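Local coordinates for protection of telomeres protein poz1 (Schizosaccharomyces pombe, PDB 5WE0) that binds telomeric DNA and negatively regulates telomerase and telomere length, interacting with the shelterin partners pot1, rap1 and tpz1, at residues A[14-19]-A[55-59]. Residue numbers count along the deposited sequence, not the author numbering.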
loop_
_atom_site.group_PDB
_atom_site.type_symbol
_atom_site.label_atom_id
_atom_site.label_comp_id
_atom_site.label_asym_id
_atom_site.label_seq_id
_atom_site.Cartn_x
_atom_site.Cartn_y
_atom_site.Cartn_z
ATOM N N LEU A 14 2.042 11.535 15.602
ATOM C CA LEU A 14 1.458 11.097 14.329
ATOM C C LEU A 14 0.376 10.042 14.545
ATOM O O LEU A 14 -0.643 10.030 13.835
ATOM C CB LEU A 14 2.543 10.582 13.382
ATOM C CG LEU A 14 3.215 11.656 12.512
ATOM C CD1 LEU A 14 4.215 11.010 11.556
ATOM C CD2 LEU A 14 2.196 12.500 11.742
ATOM N N GLU A 15 0.575 9.157 15.541
ATOM C CA GLU A 15 -0.416 8.132 15.860
ATOM C C GLU A 15 -1.792 8.730 16.084
ATOM O O GLU A 15 -2.799 8.202 15.589
ATOM C CB GLU A 15 -0.022 7.393 17.132
ATOM C CG GLU A 15 1.043 6.360 16.996
ATOM C CD GLU A 15 0.919 5.278 18.065
ATOM O OE1 GLU A 15 -0.219 5.046 18.542
ATOM O OE2 GLU A 15 1.947 4.658 18.415
ATOM N N THR A 16 -1.859 9.833 16.837
ATOM C CA THR A 16 -3.150 10.449 17.115
ATOM C C THR A 16 -3.734 11.116 15.889
ATOM O O THR A 16 -4.931 11.428 15.881
ATOM C CB THR A 16 -3.046 11.449 18.278
ATOM O OG1 THR A 16 -2.616 12.732 17.791
ATOM C CG2 THR A 16 -2.088 10.933 19.370
ATOM N N PHE A 17 -2.919 11.404 14.875
ATOM C CA PHE A 17 -3.493 11.903 13.634
ATOM C C PHE A 17 -3.783 10.771 12.653
ATOM O O PHE A 17 -4.728 10.867 11.856
ATOM C CB PHE A 17 -2.556 12.927 12.960
ATOM C CG PHE A 17 -2.554 14.289 13.616
ATOM C CD1 PHE A 17 -1.708 14.560 14.676
ATOM C CD2 PHE A 17 -3.427 15.278 13.195
ATOM C CE1 PHE A 17 -1.706 15.810 15.299
ATOM C CE2 PHE A 17 -3.438 16.530 13.819
ATOM C CZ PHE A 17 -2.571 16.792 14.869
ATOM N N PHE A 18 -3.000 9.699 12.693
ATOM C CA PHE A 18 -3.063 8.711 11.614
ATOM C C PHE A 18 -4.049 7.580 11.878
ATOM O O PHE A 18 -4.739 7.142 10.953
ATOM C CB PHE A 18 -1.670 8.116 11.353
ATOM C CG PHE A 18 -0.815 8.965 10.458
ATOM C CD1 PHE A 18 -1.314 10.162 9.939
ATOM C CD2 PHE A 18 0.476 8.562 10.113
ATOM C CE1 PHE A 18 -0.532 10.962 9.101
ATOM C CE2 PHE A 18 1.266 9.353 9.264
ATOM C CZ PHE A 18 0.761 10.552 8.758
ATOM N N ILE A 19 -4.137 7.102 13.116
ATOM C CA ILE A 19 -4.934 5.916 13.408
ATOM C C ILE A 19 -6.412 6.282 13.371
ATOM O O ILE A 19 -6.863 7.199 14.065
ATOM C CB ILE A 19 -4.520 5.297 14.751
ATOM C CG1 ILE A 19 -3.077 4.799 14.638
ATOM C CG2 ILE A 19 -5.434 4.150 15.109
ATOM C CD1 ILE A 19 -2.572 4.031 15.829
ATOM N N PHE A 55 1.435 1.254 11.964
ATOM C CA PHE A 55 0.371 2.239 11.760
ATOM C C PHE A 55 0.768 3.259 10.689
ATOM O O PHE A 55 -0.099 3.784 9.980
ATOM C CB PHE A 55 0.008 2.944 13.085
ATOM C CG PHE A 55 0.953 4.070 13.472
ATOM C CD1 PHE A 55 0.739 5.374 13.010
ATOM C CD2 PHE A 55 2.040 3.827 14.311
ATOM C CE1 PHE A 55 1.620 6.422 13.366
ATOM C CE2 PHE A 55 2.929 4.864 14.670
ATOM C CZ PHE A 55 2.722 6.157 14.181
ATOM N N MET A 56 2.071 3.504 10.519
ATOM C CA MET A 56 2.527 4.436 9.492
ATOM C C MET A 56 2.374 3.858 8.087
ATOM O O MET A 56 1.918 4.560 7.176
ATOM C CB MET A 56 3.991 4.825 9.732
ATOM C CG MET A 56 4.232 5.584 11.049
ATOM S SD MET A 56 4.015 7.361 10.795
ATOM C CE MET A 56 5.554 7.791 9.958
ATOM N N ASP A 57 2.773 2.595 7.881
ATOM C CA ASP A 57 2.553 1.942 6.587
ATOM C C ASP A 57 1.076 1.890 6.222
ATOM O O ASP A 57 0.713 2.099 5.058
ATOM C CB ASP A 57 3.143 0.531 6.587
ATOM C CG ASP A 57 4.659 0.528 6.423
ATOM O OD1 ASP A 57 5.209 1.518 5.895
ATOM O OD2 ASP A 57 5.295 -0.476 6.782
ATOM N N ILE A 58 0.212 1.607 7.203
ATOM C CA ILE A 58 -1.226 1.520 6.950
ATOM C C ILE A 58 -1.765 2.866 6.508
ATOM O O ILE A 58 -2.570 2.951 5.575
ATOM C CB ILE A 58 -1.968 0.994 8.200
ATOM C CG1 ILE A 58 -1.694 -0.496 8.397
ATOM C CG2 ILE A 58 -3.463 1.250 8.111
ATOM C CD1 ILE A 58 -2.211 -1.031 9.717
ATOM N N ALA A 59 -1.358 3.935 7.200
ATOM C CA ALA A 59 -1.796 5.273 6.830
ATOM C C ALA A 59 -1.296 5.641 5.440
ATOM O O ALA A 59 -2.044 6.209 4.636
ATOM C CB ALA A 59 -1.304 6.288 7.866
#
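The ring of Phe55 is the main bump here. It projects from helix 54-64 into a hollow formed by Leu14, Glu15 and Phe18 at the end of helix 2-18 and by Ile19 just after it. The aliphatic part of Glu15 covers one ring face in a CH-pi contact, with CG 3.5 Å from the centroid of the Phe55 ring. Phe18 CB meets the ring edge, 4.0 Å from Phe55 CD1. Ile19 CD1 closes the hollow 3.9 Å from Phe55 CB. Phe18 in turn points toward helix 54-64, and its ring packs against the small Ala59. Phe18 CD2 lies 3.7 Å from Ala59 CB. The Phe18 ring edge receives Met56 SD in a Met-aromatic contact. Met56 SD also lies 3.7 Å from Leu14 CD1. No hydrogen bond crosses. The short helical segments cross at 37°, with axes 10.3 Å apart. The Phe18 ring also meets an aromatic ring of the tpz1 chain, planes at about 20°. This is interlocking side-chain packing between two helices of an all-helical fold, two of whose residues, Phe18 and Met56, also meet tpz1 in the shelterin bridge.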